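Local coordinates for putative Outer membrane protein (Helicobacter pylori, PDB 6GW5), which probably acts as the outer-membrane adhesin SabA, attaching the bacterium to host glycans as a lectin through its extracellular adhesin domain, at residues E10-L15 with S407-A412; S16-Q21 with Y359-N364; D277-F282 with T323-V328; S350-I355 with G395-Q400. One frame throughout, in Å; residues are numbered along the deposited sequence.

Contact 1 of 4, residues E10-L15 with S407-A412; sequences EKYEQL and SNLSQA
The phenol ring of Tyr-12 meets the opposite helix through two aliphatic groups, and both come in at a slant, between broadside and rim. Leu-409 offers its CD1 methyl, 4.2 Å from the ring centroid and 30° off the normal, which makes an off-centre CH-pi contact. The same methyl lies 3.8 Å from Tyr-12 CD1, so it meets the CG and CD1 side of the ring and leaves the outer part to Ala-412, whose CB is 4.1 Å from Tyr-12 CE2. The ring gets there because CG of Tyr-12 is anti to the carbonyl carbon (chi1 -78°), a setting that sends the phenol out from helix 3-32 toward helix 403-415. At this point the two helix segments are 10.0 Å apart at the axes and run roughly antiparallel, with 135° between their directions. They illustrate antiparallel helix pairing in a stem where residues 5-35 are predicted to form a coiled coil: residues spaced three apart, Tyr-12 with Leu-15 and Leu-409 with Ala-412, share the inner surface. Leu-409 divides its two methyls between them. CD1 serves the tyrosine, while CD2 turns to Leu-15, 4.0 Å from Leu-15 CD2, the two leucines crossing obliquely. Helix 348-370 also packs here, with Leu-365 against Leu-15 and Ile-369 against both Leu-15 and Tyr-12. The polar tip of the buried tyrosine is satisfied outside the pair: Tyr-12 OH is hydrogen-bonded to Asn-375 OD1 and has weaker bonds with the backbone N atoms of Gln-376 and Val-377.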
loop_
_atom_site.group_PDB
_atom_site.type_symbol
_atom_site.label_atom_id
_atom_site.label_comp_id
_atom_site.label_asym_id
_atom_site.label_seq_id
_atom_site.Cartn_x
_atom_site.Cartn_y
_atom_site.Cartn_z
ATOM N N GLU A 10 13.289 20.073 -36.378
ATOM C CA GLU A 10 13.714 19.137 -35.350
ATOM C C GLU A 10 14.800 19.762 -34.463
ATOM O O GLU A 10 14.940 19.368 -33.305
ATOM C CB GLU A 10 14.018 17.705 -35.846
ATOM C CG GLU A 10 14.693 17.495 -37.209
ATOM C CD GLU A 10 16.200 17.669 -37.146
ATOM O OE1 GLU A 10 16.939 16.842 -37.742
ATOM O OE2 GLU A 10 16.671 18.598 -36.467
ATOM N N LYS A 11 15.559 20.708 -35.011
ATOM C CA LYS A 11 16.454 21.507 -34.195
ATOM C C LYS A 11 15.627 22.370 -33.249
ATOM O O LYS A 11 15.954 22.499 -32.054
ATOM C CB LYS A 11 17.410 22.318 -35.065
ATOM C CG LYS A 11 18.425 21.395 -35.712
ATOM C CD LYS A 11 19.680 22.062 -36.228
ATOM C CE LYS A 11 20.758 20.952 -36.289
ATOM N NZ LYS A 11 22.142 21.359 -36.644
ATOM N N TYR A 12 14.523 22.910 -33.756
ATOM C CA TYR A 12 13.661 23.724 -32.916
ATOM C C TYR A 12 13.082 22.873 -31.808
ATOM O O TYR A 12 13.084 23.284 -30.660
ATOM C CB TYR A 12 12.531 24.412 -33.706
ATOM C CG TYR A 12 12.888 25.652 -34.521
ATOM C CD1 TYR A 12 14.147 26.255 -34.461
ATOM C CD2 TYR A 12 11.931 26.231 -35.364
ATOM C CE1 TYR A 12 14.446 27.384 -35.218
ATOM C CE2 TYR A 12 12.223 27.357 -36.132
ATOM C CZ TYR A 12 13.480 27.945 -36.053
ATOM O OH TYR A 12 13.779 29.063 -36.818
ATOM N N GLU A 13 12.587 21.696 -32.163
ATOM C CA GLU A 13 11.913 20.857 -31.193
ATOM C C GLU A 13 12.905 20.395 -30.128
ATOM O O GLU A 13 12.569 20.233 -28.977
ATOM C CB GLU A 13 11.189 19.700 -31.881
ATOM C CG GLU A 13 10.008 19.196 -31.074
ATOM C CD GLU A 13 9.530 17.784 -31.409
ATOM O OE1 GLU A 13 8.293 17.664 -31.465
ATOM O OE2 GLU A 13 10.324 16.802 -31.600
ATOM N N GLN A 14 14.152 20.265 -30.520
ATOM C CA GLN A 14 15.176 19.827 -29.605
ATOM C C GLN A 14 15.619 20.925 -28.637
ATOM O O GLN A 14 15.898 20.661 -27.476
ATOM C CB GLN A 14 16.393 19.304 -30.364
ATOM C CG GLN A 14 16.784 17.907 -29.958
ATOM C CD GLN A 14 17.767 17.880 -28.850
ATOM O OE1 GLN A 14 18.823 18.444 -29.007
ATOM N NE2 GLN A 14 17.450 17.239 -27.742
ATOM N N LEU A 15 15.726 22.144 -29.132
ATOM C CA LEU A 15 16.086 23.259 -28.281
ATOM C C LEU A 15 14.981 23.478 -27.236
ATOM O O LEU A 15 15.231 23.715 -26.055
ATOM C CB LEU A 15 16.308 24.512 -29.121
ATOM C CG LEU A 15 16.513 25.816 -28.342
ATOM C CD1 LEU A 15 17.744 25.763 -27.462
ATOM C CD2 LEU A 15 16.623 26.994 -29.300
ATOM N N SER A 407 8.722 31.897 -26.247
ATOM C CA SER A 407 7.387 32.023 -26.821
ATOM C C SER A 407 7.450 31.982 -28.356
ATOM O O SER A 407 6.740 31.198 -28.995
ATOM C CB SER A 407 6.738 33.321 -26.336
ATOM O OG SER A 407 5.370 33.376 -26.672
ATOM N N ASN A 408 8.326 32.809 -28.931
ATOM C CA ASN A 408 8.562 32.800 -30.381
ATOM C C ASN A 408 8.857 31.396 -30.889
ATOM O O ASN A 408 8.307 30.955 -31.886
ATOM C CB ASN A 408 9.745 33.729 -30.784
ATOM C CG ASN A 408 9.388 35.221 -30.783
ATOM O OD1 ASN A 408 8.225 35.604 -30.779
ATOM N ND2 ASN A 408 10.405 36.060 -30.794
ATOM N N LEU A 409 9.780 30.721 -30.223
ATOM C CA LEU A 409 10.204 29.391 -30.633
ATOM C C LEU A 409 9.034 28.436 -30.626
ATOM O O LEU A 409 8.876 27.647 -31.531
ATOM C CB LEU A 409 11.286 28.891 -29.679
ATOM C CG LEU A 409 11.882 27.528 -29.972
ATOM C CD1 LEU A 409 12.798 27.566 -31.186
ATOM C CD2 LEU A 409 12.642 27.053 -28.759
ATOM N N SER A 410 8.208 28.514 -29.594
ATOM C CA SER A 410 7.041 27.660 -29.513
ATOM C C SER A 410 6.001 27.930 -30.598
ATOM O O SER A 410 5.473 27.003 -31.208
ATOM C CB SER A 410 6.424 27.785 -28.146
ATOM O OG SER A 410 5.205 27.092 -28.161
ATOM N N GLN A 411 5.735 29.210 -30.831
ATOM C CA GLN A 411 4.837 29.635 -31.883
ATOM C C GLN A 411 5.327 29.153 -33.246
ATOM O O GLN A 411 4.527 28.690 -34.042
ATOM C CB GLN A 411 4.598 31.142 -31.836
ATOM C CG GLN A 411 3.353 31.605 -32.592
ATOM C CD GLN A 411 1.995 31.128 -31.997
ATOM O OE1 GLN A 411 1.706 29.947 -32.084
ATOM N NE2 GLN A 411 1.158 32.039 -31.436
ATOM N N ALA A 412 6.631 29.211 -33.501
ATOM C CA ALA A 412 7.204 28.644 -34.750
ATOM C C ALA A 412 7.083 27.109 -34.860
ATOM O O ALA A 412 6.803 26.578 -35.932
ATOM C CB ALA A 412 8.659 29.062 -34.927
#

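Contact 2 of 4, residues S16-Q21 with Y359-N364; sequences SQYLNQ and YNNAKN
Tyr-18 reaches across to helix 348-370 and can be followed atom by atom. Its CB starts 3.9 Å from the CB of Ala-362, the small residue whose CA is the nearest across the pair, 5.9 Å from Tyr-18 CA. One step further out, CD2 of Tyr-18 lies against the backbone of the partner helix, 3.8 Å from Ala-362 CA. Beyond that, the outer half of the ring passes under Asn-361. The CB of Asn-361 is 3.5 Å from Tyr-18 CZ and stands over one face, displaced toward the rim; measured to the ring centroid it is 3.8 Å away and 24° off the normal, a CH-pi contact. A chi1 of -71°, with CG anti to the carbonyl carbon, swings the ring outward along this path. The pairing joins helix 3-32, most of which lies in a predicted coiled coil, to helix 348-370, which runs in roughly the opposite direction here. The short backbone separation is consistent with the small Ala-362 allowing a close approach, while the ring lies with one face against Asn-361 CB. At the tip, Tyr-18 OH is 3.8 Å from Asn-361 CB, and the amide plane of Asn-361 is inclined by 30° to the ring. Leu-365 and Thr-358 of the same partner helix also touch the tyrosine. Ile-383 of strand 383-384 packs on Ala-362 and on Leu-19, a residue that also leans on Leu-409 and Gln-406 of helix 403-415.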
loop_
_atom_site.group_PDB
_atom_site.type_symbol
_atom_site.label_atom_id
_atom_site.label_comp_id
_atom_site.label_asym_id
_atom_site.label_seq_id
_atom_site.Cartn_x
_atom_site.Cartn_y
_atom_site.Cartn_z
ATOM N N SER A 16 13.753 23.414 -27.713
ATOM C CA SER A 16 12.580 23.559 -26.893
ATOM C C SER A 16 12.567 22.523 -25.811
ATOM O O SER A 16 12.215 22.819 -24.683
ATOM C CB SER A 16 11.340 23.410 -27.746
ATOM O OG SER A 16 10.192 23.555 -26.950
ATOM N N GLN A 17 12.956 21.310 -26.159
ATOM C CA GLN A 17 13.014 20.296 -25.152
ATOM C C GLN A 17 14.129 20.616 -24.162
ATOM O O GLN A 17 13.900 20.517 -22.977
ATOM C CB GLN A 17 12.912 18.849 -25.693
ATOM C CG GLN A 17 14.055 17.884 -25.380
ATOM C CD GLN A 17 14.350 17.598 -23.900
ATOM O OE1 GLN A 17 15.501 17.725 -23.525
ATOM N NE2 GLN A 17 13.364 17.225 -23.079
ATOM N N TYR A 18 15.297 21.056 -24.614
ATOM C CA TYR A 18 16.377 21.377 -23.644
ATOM C C TYR A 18 15.903 22.443 -22.646
ATOM O O TYR A 18 16.269 22.418 -21.466
ATOM C CB TYR A 18 17.662 21.865 -24.324
ATOM C CG TYR A 18 18.486 20.849 -25.114
ATOM C CD1 TYR A 18 18.710 19.544 -24.641
ATOM C CD2 TYR A 18 19.128 21.233 -26.307
ATOM C CE1 TYR A 18 19.485 18.642 -25.360
ATOM C CE2 TYR A 18 19.926 20.354 -27.013
ATOM C CZ TYR A 18 20.095 19.061 -26.544
ATOM O OH TYR A 18 20.865 18.175 -27.274
ATOM N N LEU A 19 15.128 23.400 -23.147
ATOM C CA LEU A 19 14.656 24.499 -22.323
ATOM C C LEU A 19 13.631 24.018 -21.315
ATOM O O LEU A 19 13.559 24.525 -20.221
ATOM C CB LEU A 19 14.065 25.600 -23.182
ATOM C CG LEU A 19 15.048 26.243 -24.163
ATOM C CD1 LEU A 19 14.344 27.279 -25.034
ATOM C CD2 LEU A 19 16.255 26.881 -23.486
ATOM N N ASN A 20 12.816 23.057 -21.674
ATOM C CA ASN A 20 11.852 22.551 -20.718
ATOM C C ASN A 20 12.557 21.817 -19.640
ATOM O O ASN A 20 12.157 21.871 -18.493
ATOM C CB ASN A 20 10.846 21.640 -21.391
ATOM C CG ASN A 20 9.737 22.417 -22.074
ATOM O OD1 ASN A 20 9.823 22.728 -23.217
ATOM N ND2 ASN A 20 8.724 22.760 -21.337
ATOM N N GLN A 21 13.617 21.120 -20.054
ATOM C CA GLN A 21 14.444 20.300 -19.190
ATOM C C GLN A 21 15.141 21.212 -18.172
ATOM O O GLN A 21 15.156 20.948 -16.987
ATOM C CB GLN A 21 15.462 19.530 -20.076
ATOM C CG GLN A 21 16.229 18.422 -19.401
ATOM C CD GLN A 21 15.433 17.130 -19.185
ATOM O OE1 GLN A 21 14.365 16.892 -19.795
ATOM N NE2 GLN A 21 15.961 16.278 -18.342
ATOM N N TYR A 359 22.435 22.880 -20.494
ATOM C CA TYR A 359 22.586 24.268 -20.819
ATOM C C TYR A 359 23.542 24.412 -21.962
ATOM O O TYR A 359 23.277 25.149 -22.909
ATOM C CB TYR A 359 23.111 25.023 -19.610
ATOM C CG TYR A 359 23.779 26.348 -19.927
ATOM C CD1 TYR A 359 23.079 27.395 -20.494
ATOM C CD2 TYR A 359 25.127 26.545 -19.617
ATOM C CE1 TYR A 359 23.710 28.608 -20.769
ATOM C CE2 TYR A 359 25.761 27.752 -19.859
ATOM C CZ TYR A 359 25.045 28.784 -20.436
ATOM O OH TYR A 359 25.657 29.994 -20.663
ATOM N N ASN A 360 24.698 23.766 -21.820
ATOM C CA ASN A 360 25.721 23.780 -22.850
ATOM C C ASN A 360 25.191 23.284 -24.182
ATOM O O ASN A 360 25.320 23.970 -25.194
ATOM C CB ASN A 360 26.944 23.054 -22.380
ATOM C CG ASN A 360 27.810 23.942 -21.512
ATOM O OD1 ASN A 360 28.352 24.959 -21.949
ATOM N ND2 ASN A 360 27.909 23.600 -20.282
ATOM N N ASN A 361 24.449 22.184 -24.147
ATOM C CA ASN A 361 23.785 21.692 -25.350
ATOM C C ASN A 361 22.861 22.708 -25.937
ATOM O O ASN A 361 22.843 22.893 -27.139
ATOM C CB ASN A 361 23.034 20.364 -25.125
ATOM C CG ASN A 361 23.984 19.189 -24.911
ATOM O OD1 ASN A 361 25.100 19.137 -25.437
ATOM N ND2 ASN A 361 23.555 18.261 -24.124
ATOM N N ALA A 362 22.102 23.369 -25.078
ATOM C CA ALA A 362 21.141 24.350 -25.552
ATOM C C ALA A 362 21.841 25.556 -26.149
ATOM O O ALA A 362 21.394 26.074 -27.159
ATOM C CB ALA A 362 20.212 24.757 -24.450
ATOM N N LYS A 363 22.955 25.960 -25.546
ATOM C CA LYS A 363 23.708 27.147 -25.972
ATOM C C LYS A 363 24.365 26.908 -27.355
ATOM O O LYS A 363 24.237 27.725 -28.253
ATOM C CB LYS A 363 24.745 27.444 -24.891
ATOM C CG LYS A 363 25.740 28.618 -25.031
ATOM C CD LYS A 363 26.809 28.522 -23.927
ATOM C CE LYS A 363 27.336 29.814 -23.295
ATOM N NZ LYS A 363 28.307 30.539 -24.162
ATOM N N ASN A 364 24.980 25.737 -27.526
ATOM C CA ASN A 364 25.597 25.321 -28.781
ATOM C C ASN A 364 24.584 25.110 -29.872
ATOM O O ASN A 364 24.783 25.545 -30.998
ATOM C CB ASN A 364 26.392 24.032 -28.609
ATOM C CG ASN A 364 27.594 24.208 -27.702
ATOM O OD1 ASN A 364 28.218 25.276 -27.662
ATOM N ND2 ASN A 364 27.930 23.151 -26.955
#

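Contact 3 of 4, residues D277-F282 with T323-V328; sequences DIFNLF and TIQNNV
Phe-279 overlaps the length of Gln-325, aromatic against amide. With CG anti to the backbone N (chi1 -178°), the phenyl ring is carried across to the other helix, where its CE1 lies 3.7 Å from Gln-325 CB. The glutamine also leaves its backbone in the anti setting and stays extended beyond CG, which draws its chain past the CE1 and CZ end of the ring until OE1 comes 3.6 Å from Phe-279 CZ. Amide and ring planes are 33° apart, so the overlap is tilted, and the approach is neither plainly broadside nor rim-on. Deeper in, the same phenylalanine uses its CB, 4.1 Å from the CG2 methyl of Ile-324, while Ile-324 CD1 makes a looser touch on Ile-278 CG2 at 4.5 Å. The buried isoleucines are covered by further helices: Val-68 packs on Ile-278 and Ala-67 on Ile-324, both from helix 60-79, and Ile-226 and Leu-227 of helix 215-240 add to the cover of Ile-278. Segments 277-282 and 323-328, of helices 255-283 and 317-346, approach to 9.9 Å at their axes with 142° between their directions, an antiparallel pair within the multi-helix bundle near the middle of this elongated adhesin domain.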
loop_
_atom_site.group_PDB
_atom_site.type_symbol
_atom_site.label_atom_id
_atom_site.label_comp_id
_atom_site.label_asym_id
_atom_site.label_seq_id
_atom_site.Cartn_x
_atom_site.Cartn_y
_atom_site.Cartn_z
ATOM N N ASP A 277 -2.536 -2.867 -0.664
ATOM C CA ASP A 277 -2.665 -4.215 -1.134
ATOM C C ASP A 277 -3.778 -4.951 -0.331
ATOM O O ASP A 277 -4.565 -5.696 -0.900
ATOM C CB ASP A 277 -1.317 -4.981 -1.052
ATOM C CG ASP A 277 -0.258 -4.488 -2.079
ATOM O OD1 ASP A 277 -0.628 -4.057 -3.200
ATOM O OD2 ASP A 277 0.949 -4.538 -1.741
ATOM N N ILE A 278 -3.849 -4.704 0.977
ATOM C CA ILE A 278 -4.866 -5.328 1.802
ATOM C C ILE A 278 -6.236 -4.828 1.405
ATOM O O ILE A 278 -7.171 -5.636 1.229
ATOM C CB ILE A 278 -4.676 -5.069 3.322
ATOM C CG1 ILE A 278 -3.312 -5.558 3.809
ATOM C CG2 ILE A 278 -5.760 -5.778 4.132
ATOM C CD1 ILE A 278 -2.932 -6.996 3.461
ATOM N N PHE A 279 -6.383 -3.512 1.349
ATOM C CA PHE A 279 -7.625 -2.909 0.883
ATOM C C PHE A 279 -8.056 -3.550 -0.434
ATOM O O PHE A 279 -9.194 -3.895 -0.607
ATOM C CB PHE A 279 -7.444 -1.406 0.673
ATOM C CG PHE A 279 -8.694 -0.725 0.244
ATOM C CD1 PHE A 279 -9.654 -0.390 1.180
ATOM C CD2 PHE A 279 -8.957 -0.468 -1.120
ATOM C CE1 PHE A 279 -10.852 0.193 0.791
ATOM C CE2 PHE A 279 -10.144 0.117 -1.522
ATOM C CZ PHE A 279 -11.085 0.465 -0.567
ATOM N N ASN A 280 -7.131 -3.742 -1.354
ATOM C CA ASN A 280 -7.510 -4.353 -2.612
ATOM C C ASN A 280 -7.991 -5.805 -2.485
ATOM O O ASN A 280 -8.860 -6.243 -3.207
ATOM C CB ASN A 280 -6.355 -4.284 -3.595
ATOM C CG ASN A 280 -6.038 -2.867 -4.041
ATOM O OD1 ASN A 280 -6.856 -1.976 -3.951
ATOM N ND2 ASN A 280 -4.844 -2.682 -4.566
ATOM N N LEU A 281 -7.429 -6.550 -1.570
ATOM C CA LEU A 281 -7.878 -7.909 -1.374
ATOM C C LEU A 281 -9.243 -7.944 -0.718
ATOM O O LEU A 281 -10.007 -8.815 -1.025
ATOM C CB LEU A 281 -6.840 -8.675 -0.578
ATOM C CG LEU A 281 -5.617 -9.000 -1.428
ATOM C CD1 LEU A 281 -4.497 -9.483 -0.522
ATOM C CD2 LEU A 281 -5.946 -10.061 -2.473
ATOM N N PHE A 282 -9.596 -6.941 0.102
ATOM C CA PHE A 282 -10.982 -6.838 0.587
ATOM C C PHE A 282 -11.934 -6.444 -0.501
ATOM O O PHE A 282 -13.039 -6.982 -0.612
ATOM C CB PHE A 282 -11.097 -5.841 1.687
ATOM C CG PHE A 282 -10.717 -6.393 3.040
ATOM C CD1 PHE A 282 -11.529 -7.295 3.675
ATOM C CD2 PHE A 282 -9.588 -5.975 3.692
ATOM C CE1 PHE A 282 -11.214 -7.759 4.947
ATOM C CE2 PHE A 282 -9.254 -6.451 4.943
ATOM C CZ PHE A 282 -10.049 -7.365 5.571
ATOM N N THR A 323 -11.232 2.598 7.618
ATOM C CA THR A 323 -10.089 3.189 8.289
ATOM C C THR A 323 -8.830 2.950 7.472
ATOM O O THR A 323 -7.995 3.843 7.410
ATOM C CB THR A 323 -9.965 2.630 9.707
ATOM O OG1 THR A 323 -11.121 3.027 10.427
ATOM C CG2 THR A 323 -8.798 3.160 10.407
ATOM N N ILE A 324 -8.711 1.775 6.823
ATOM C CA ILE A 324 -7.578 1.536 5.967
ATOM C C ILE A 324 -7.568 2.468 4.779
ATOM O O ILE A 324 -6.565 3.116 4.508
ATOM C CB ILE A 324 -7.483 0.110 5.413
ATOM C CG1 ILE A 324 -7.243 -0.909 6.535
ATOM C CG2 ILE A 324 -6.326 -0.033 4.376
ATOM C CD1 ILE A 324 -7.731 -2.309 6.115
ATOM N N GLN A 325 -8.673 2.529 4.076
ATOM C CA GLN A 325 -8.806 3.469 2.952
ATOM C C GLN A 325 -8.456 4.905 3.353
ATOM O O GLN A 325 -7.706 5.573 2.662
ATOM C CB GLN A 325 -10.214 3.459 2.351
ATOM C CG GLN A 325 -10.306 4.262 1.074
ATOM C CD GLN A 325 -11.598 4.081 0.272
ATOM O OE1 GLN A 325 -11.546 4.063 -0.935
ATOM N NE2 GLN A 325 -12.750 3.925 0.937
ATOM N N ASN A 326 -8.976 5.373 4.475
ATOM C CA ASN A 326 -8.674 6.728 4.865
ATOM C C ASN A 326 -7.195 6.918 5.200
ATOM O O ASN A 326 -6.630 7.972 4.860
ATOM C CB ASN A 326 -9.556 7.178 6.030
ATOM C CG ASN A 326 -11.033 7.240 5.657
ATOM O OD1 ASN A 326 -11.417 7.387 4.477
ATOM N ND2 ASN A 326 -11.874 7.069 6.655
ATOM N N ASN A 327 -6.605 5.942 5.914
ATOM C CA ASN A 327 -5.199 6.017 6.252
ATOM C C ASN A 327 -4.388 6.134 5.012
ATOM O O ASN A 327 -3.419 6.882 4.978
ATOM C CB ASN A 327 -4.672 4.788 7.003
ATOM C CG ASN A 327 -5.155 4.674 8.449
ATOM O OD1 ASN A 327 -5.025 3.611 9.038
ATOM N ND2 ASN A 327 -5.791 5.679 8.979
ATOM N N VAL A 328 -4.767 5.399 3.983
ATOM C CA VAL A 328 -3.968 5.382 2.768
ATOM C C VAL A 328 -3.924 6.732 2.087
ATOM O O VAL A 328 -2.880 7.162 1.654
ATOM C CB VAL A 328 -4.429 4.292 1.784
ATOM C CG1 VAL A 328 -3.837 4.499 0.398
ATOM C CG2 VAL A 328 -4.008 2.923 2.317
#

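Contact 4 of 4, residues S350-I355 with G395-Q400; sequences SNQTEI and GQYNYQ
The carbonyl oxygen of Tyr-397 is approached by two groups: it takes a weak hydrogen bond from Tyr-399 N, and the CD1 methyl of Ile-355 packs 3.8 Å from it. That bond closes an inverse gamma turn centred on Asn-398, and the tight bend sends the tyrosines before and after it to the same helix, 348-370. Tyr-397 is sandwiched. Over one face, CG of Gln-352 sits 3.4 Å above the ring plane, offset toward the rim, in a CH-pi contact; over the opposite face, CB of Gln-396 lies above the centre. The Gln-352 chain continues extended, its amide only 21° from the ring plane, and NE2 ends 3.5 Å from Tyr-397 CE2. Ile-355 touches both tyrosines. Its chi1 of -161° places CG1 anti to the backbone N; CG2 goes mainly to Tyr-397 CD1, at 3.8 Å, CG1 lies against Tyr-399, and CD1 meets Tyr-399 as well as the Tyr-397 carbonyl. The second ring is also stacked with Tyr-359, further along the helix, and Lys-26 NZ of helix 3-32 hydrogen-bonds to Tyr-399 O. At its rim, Tyr-399 receives Ile-355 CD1 in the plane of the ring, 3.8 Å from Tyr-399 CD2.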
loop_
_atom_site.group_PDB
_atom_site.type_symbol
_atom_site.label_atom_id
_atom_site.label_comp_id
_atom_site.label_asym_id
_atom_site.label_seq_id
_atom_site.Cartn_x
_atom_site.Cartn_y
_atom_site.Cartn_z
ATOM N N SER A 350 23.669 14.640 -9.497
ATOM C CA SER A 350 23.407 14.234 -10.813
ATOM C C SER A 350 22.571 15.304 -11.537
ATOM O O SER A 350 22.807 15.582 -12.685
ATOM C CB SER A 350 22.703 12.879 -10.759
ATOM O OG SER A 350 22.110 12.659 -12.024
ATOM N N ASN A 351 21.588 15.895 -10.886
ATOM C CA ASN A 351 20.848 16.998 -11.527
ATOM C C ASN A 351 21.698 18.245 -11.873
ATOM O O ASN A 351 21.448 18.926 -12.882
ATOM C CB ASN A 351 19.680 17.409 -10.642
ATOM C CG ASN A 351 18.535 16.411 -10.663
ATOM O OD1 ASN A 351 18.534 15.486 -11.432
ATOM N ND2 ASN A 351 17.560 16.628 -9.841
ATOM N N GLN A 352 22.713 18.518 -11.043
ATOM C CA GLN A 352 23.661 19.562 -11.310
ATOM C C GLN A 352 24.470 19.302 -12.559
ATOM O O GLN A 352 24.636 20.192 -13.405
ATOM C CB GLN A 352 24.577 19.744 -10.134
ATOM C CG GLN A 352 23.886 20.413 -8.967
ATOM C CD GLN A 352 24.710 20.326 -7.672
ATOM O OE1 GLN A 352 25.631 19.536 -7.583
ATOM N NE2 GLN A 352 24.343 21.107 -6.661
ATOM N N THR A 353 24.970 18.094 -12.705
ATOM C CA THR A 353 25.693 17.753 -13.911
ATOM C C THR A 353 24.811 17.865 -15.150
ATOM O O THR A 353 25.246 18.339 -16.196
ATOM C CB THR A 353 26.264 16.325 -13.793
ATOM O OG1 THR A 353 27.263 16.336 -12.766
ATOM C CG2 THR A 353 26.855 15.806 -15.134
ATOM N N GLU A 354 23.595 17.364 -15.024
ATOM C CA GLU A 354 22.674 17.252 -16.144
ATOM C C GLU A 354 22.209 18.630 -16.578
ATOM O O GLU A 354 21.998 18.852 -17.760
ATOM C CB GLU A 354 21.465 16.406 -15.741
ATOM C CG GLU A 354 20.482 16.143 -16.871
ATOM C CD GLU A 354 19.400 15.158 -16.445
ATOM O OE1 GLU A 354 19.745 13.987 -16.126
ATOM O OE2 GLU A 354 18.212 15.561 -16.432
ATOM N N ILE A 355 21.975 19.539 -15.632
ATOM C CA ILE A 355 21.527 20.869 -16.024
ATOM C C ILE A 355 22.632 21.596 -16.758
ATOM O O ILE A 355 22.354 22.318 -17.712
ATOM C CB ILE A 355 20.977 21.703 -14.825
ATOM C CG1 ILE A 355 20.141 22.833 -15.367
ATOM C CG2 ILE A 355 22.091 22.166 -13.874
ATOM C CD1 ILE A 355 19.443 23.582 -14.274
ATOM N N GLY A 395 23.101 32.298 -8.071
ATOM C CA GLY A 395 23.285 30.870 -8.132
ATOM C C GLY A 395 23.925 30.379 -9.429
ATOM O O GLY A 395 23.597 30.812 -10.562
ATOM N N GLN A 396 24.777 29.400 -9.238
ATOM C CA GLN A 396 25.425 28.653 -10.296
ATOM C C GLN A 396 24.513 27.954 -11.326
ATOM O O GLN A 396 24.930 27.650 -12.458
ATOM C CB GLN A 396 26.156 27.551 -9.602
ATOM C CG GLN A 396 27.569 27.424 -9.998
ATOM C CD GLN A 396 28.223 26.287 -9.252
ATOM O OE1 GLN A 396 27.986 26.062 -8.046
ATOM N NE2 GLN A 396 29.004 25.531 -9.976
ATOM N N TYR A 397 23.313 27.598 -10.890
ATOM C CA TYR A 397 22.435 26.763 -11.698
ATOM C C TYR A 397 21.146 27.488 -12.110
ATOM O O TYR A 397 20.314 26.927 -12.794
ATOM C CB TYR A 397 22.163 25.468 -10.931
ATOM C CG TYR A 397 23.427 24.700 -10.553
ATOM C CD1 TYR A 397 24.275 24.158 -11.551
ATOM C CD2 TYR A 397 23.784 24.510 -9.209
ATOM C CE1 TYR A 397 25.419 23.437 -11.211
ATOM C CE2 TYR A 397 24.917 23.803 -8.859
ATOM C CZ TYR A 397 25.730 23.275 -9.848
ATOM O OH TYR A 397 26.840 22.595 -9.458
ATOM N N ASN A 398 21.046 28.777 -11.784
ATOM C CA ASN A 398 19.847 29.521 -11.990
ATOM C C ASN A 398 19.793 30.141 -13.377
ATOM O O ASN A 398 19.781 31.325 -13.558
ATOM C CB ASN A 398 19.770 30.540 -10.899
ATOM C CG ASN A 398 18.422 31.190 -10.796
ATOM O OD1 ASN A 398 17.421 30.679 -11.296
ATOM N ND2 ASN A 398 18.382 32.325 -10.122
ATOM N N TYR A 399 19.730 29.299 -14.385
ATOM C CA TYR A 399 19.770 29.768 -15.777
ATOM C C TYR A 399 18.548 30.593 -16.087
ATOM O O TYR A 399 17.495 30.292 -15.563
ATOM C CB TYR A 399 19.821 28.583 -16.738
ATOM C CG TYR A 399 21.090 27.817 -16.576
ATOM C CD1 TYR A 399 22.263 28.288 -17.132
ATOM C CD2 TYR A 399 21.134 26.632 -15.851
ATOM C CE1 TYR A 399 23.457 27.606 -16.962
ATOM C CE2 TYR A 399 22.310 25.929 -15.688
ATOM C CZ TYR A 399 23.467 26.426 -16.224
ATOM O OH TYR A 399 24.638 25.737 -16.066
ATOM N N GLN A 400 18.685 31.630 -16.909
ATOM C CA GLN A 400 17.519 32.424 -17.344
ATOM C C GLN A 400 17.224 32.114 -18.743
ATOM O O GLN A 400 18.082 32.162 -19.596
ATOM C CB GLN A 400 17.700 33.940 -17.181
ATOM C CG GLN A 400 17.916 34.380 -15.721
ATOM C CD GLN A 400 16.894 33.837 -14.662
ATOM O OE1 GLN A 400 17.216 32.972 -13.842
ATOM N NE2 GLN A 400 15.696 34.403 -14.644
#

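How the contacts relate
Contacts 1, 2 and 4 follow one another along a stem. The centres of contact 1 and contact 2 are about 11 Å apart, and those of contact 2 and contact 4 about 12 Å. Helix 3-32 serves contacts 1 and 2, and helix 348-370 serves contacts 2 and 4; a probable hydrogen bond between Gln-21 NE2 and Glu-354 OE2 bridges the latter two. Contact 3 stands apart in the helical body, its centre about 46 Å from that of contact 1. Along the sequence contact 1 encloses the other three, contact 3 precedes contact 4, and contacts 2 and 4 interlock. The chain therefore leaves through the stem, builds the body, and returns, bringing both ends of the domain together, probably on the membrane-facing side.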